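Local coordinates for protein proto-oncogene vav (Homo sapiens, PDB 6NEW) that probably acts as a guanine nucleotide exchange factor for Rac-type GTPases through its DH domain, which is followed by PH and zinc-binding C1 domains, at residues S235-D240 against K281-S286. Residues are numbered along the deposited sequence; the frame is centred on the assembly and turned at random.
Sequences SIENLD and KRRGDS
At the DH–PH junction, Glu237 meets Arg283 and Ser286, and Ser235 meets Ser286, where the long helix 196-235 gives way to the edge strand 236-237 of the PH-domain sheet. That short strand runs parallel to strand 286-294; backbone hydrogen bonds link Ser235 and Glu237 with Tyr287, and Glu237 also with Leu289. The hairpin turn 283-286 is closed by Arg283 N bonding to Ser286 O at 2.8 Å. Glu237 is long enough to reach this turn: extended beyond CG, it passes its CG 3.6 Å from Ser286 CB and brings OE2 to 3.0 Å from Ser286 OG. Serine is small enough to fit beside the glutamate chain, its CB also 3.5 Å from Ser235 O. Arg283, its chain bent at chi2 (-127°) and chi3 (-93°), crosses the glutamate at about a right angle. As modelled, Glu237 OE1 lies over one guanidinium face in a salt bridge, though its place is less sure. Arg283 NH1 also bridges to Asp288, probably offsetting that acid's repulsion of Glu237. An alanine at Glu237 would probably leave the guanidinium freer to turn, with Asp288 its main counter-charge. If OE1 is placed correctly, no N-H points at it, and the attraction is probably weakly directional and screened by solvent.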
loop_
_atom_site.group_PDB
_atom_site.type_symbol
_atom_site.label_atom_id
_atom_site.label_comp_id
_atom_site.label_asym_id
_atom_site.label_seq_id
_atom_site.Cartn_x
_atom_site.Cartn_y
_atom_site.Cartn_z
ATOM N N SER A 235 18.749 2.031 14.364
ATOM C CA SER A 235 20.057 1.433 14.164
ATOM C C SER A 235 21.134 2.426 13.701
ATOM O O SER A 235 22.307 2.153 13.942
ATOM C CB SER A 235 19.960 0.235 13.224
ATOM O OG SER A 235 19.782 0.645 11.880
ATOM N N ILE A 236 20.755 3.571 13.079
ATOM C CA ILE A 236 21.727 4.551 12.584
ATOM C C ILE A 236 21.994 5.686 13.603
ATOM O O ILE A 236 21.084 6.323 14.108
ATOM C CB ILE A 236 21.398 5.094 11.153
ATOM C CG1 ILE A 236 21.286 3.937 10.136
ATOM C CG2 ILE A 236 22.454 6.126 10.667
ATOM C CD1 ILE A 236 20.414 4.255 8.957
ATOM N N GLU A 237 23.276 5.964 13.823
ATOM C CA GLU A 237 23.803 6.979 14.720
ATOM C C GLU A 237 24.339 8.178 13.960
ATOM O O GLU A 237 24.936 8.022 12.890
ATOM C CB GLU A 237 24.955 6.370 15.503
ATOM C CG GLU A 237 24.556 5.764 16.830
ATOM C CD GLU A 237 25.756 5.584 17.742
ATOM O OE1 GLU A 237 26.865 5.988 17.331
ATOM O OE2 GLU A 237 25.601 5.012 18.846
ATOM N N ASN A 238 24.154 9.375 14.550
ATOM C CA ASN A 238 24.583 10.689 14.055
ATOM C C ASN A 238 23.887 11.083 12.748
ATOM O O ASN A 238 24.383 11.921 11.974
ATOM C CB ASN A 238 26.117 10.843 13.970
ATOM C CG ASN A 238 26.809 11.113 15.295
ATOM O OD1 ASN A 238 26.206 11.137 16.381
ATOM N ND2 ASN A 238 28.115 11.317 15.231
ATOM N N LEU A 239 22.695 10.511 12.548
ATOM C CA LEU A 239 21.805 10.832 11.446
ATOM C C LEU A 239 20.861 11.871 12.067
ATOM O O LEU A 239 20.094 11.533 12.968
ATOM C CB LEU A 239 21.046 9.568 10.980
ATOM C CG LEU A 239 19.875 9.762 10.011
ATOM C CD1 LEU A 239 20.294 10.513 8.730
ATOM C CD2 LEU A 239 19.235 8.438 9.686
ATOM N N ASP A 240 20.986 13.135 11.655
ATOM C CA ASP A 240 20.202 14.247 12.210
ATOM C C ASP A 240 18.790 14.442 11.590
ATOM O O ASP A 240 18.142 15.430 11.910
ATOM C CB ASP A 240 21.019 15.562 12.113
ATOM C CG ASP A 240 21.176 16.146 10.706
ATOM O OD1 ASP A 240 21.183 15.359 9.726
ATOM O OD2 ASP A 240 21.352 17.381 10.592
ATOM N N LYS A 281 29.694 3.299 9.015
ATOM C CA LYS A 281 30.750 2.460 9.559
ATOM C C LYS A 281 30.144 1.811 10.792
ATOM O O LYS A 281 29.527 2.518 11.596
ATOM C CB LYS A 281 31.974 3.314 9.941
ATOM C CG LYS A 281 33.141 2.494 10.471
ATOM C CD LYS A 281 34.426 3.303 10.525
ATOM C CE LYS A 281 35.571 2.475 11.061
ATOM N NZ LYS A 281 36.021 1.442 10.090
ATOM N N ARG A 282 30.265 0.480 10.935
ATOM C CA ARG A 282 29.727 -0.196 12.119
ATOM C C ARG A 282 30.512 0.246 13.388
ATOM O O ARG A 282 31.732 0.096 13.442
ATOM C CB ARG A 282 29.694 -1.725 11.943
ATOM C CG ARG A 282 29.084 -2.448 13.150
ATOM C CD ARG A 282 29.065 -3.965 13.023
ATOM N NE ARG A 282 30.402 -4.569 12.915
ATOM C CZ ARG A 282 31.171 -4.921 13.946
ATOM N NH1 ARG A 282 30.765 -4.706 15.194
ATOM N NH2 ARG A 282 32.358 -5.477 13.735
ATOM N N ARG A 283 29.803 0.884 14.343
ATOM C CA ARG A 283 30.336 1.398 15.608
ATOM C C ARG A 283 29.685 0.594 16.752
ATOM O O ARG A 283 29.025 1.151 17.640
ATOM C CB ARG A 283 30.080 2.919 15.725
ATOM C CG ARG A 283 30.944 3.622 16.771
ATOM C CD ARG A 283 30.108 4.429 17.748
ATOM N NE ARG A 283 29.960 5.823 17.326
ATOM C CZ ARG A 283 29.389 6.777 18.057
ATOM N NH1 ARG A 283 29.296 8.015 17.589
ATOM N NH2 ARG A 283 28.871 6.491 19.248
ATOM N N GLY A 284 29.885 -0.726 16.683
ATOM C CA GLY A 284 29.377 -1.704 17.636
ATOM C C GLY A 284 27.997 -2.219 17.284
ATOM O O GLY A 284 27.824 -2.958 16.304
ATOM N N ASP A 285 27.008 -1.842 18.119
ATOM C CA ASP A 285 25.596 -2.237 17.974
ATOM C C ASP A 285 24.891 -1.435 16.880
ATOM O O ASP A 285 23.903 -1.909 16.300
ATOM C CB ASP A 285 24.838 -2.022 19.297
ATOM N N SER A 286 25.364 -0.186 16.676
ATOM C CA SER A 286 24.857 0.828 15.749
ATOM C C SER A 286 25.772 1.091 14.522
ATOM O O SER A 286 26.968 0.781 14.540
ATOM C CB SER A 286 24.623 2.135 16.502
ATOM O OG SER A 286 25.842 2.633 17.032
#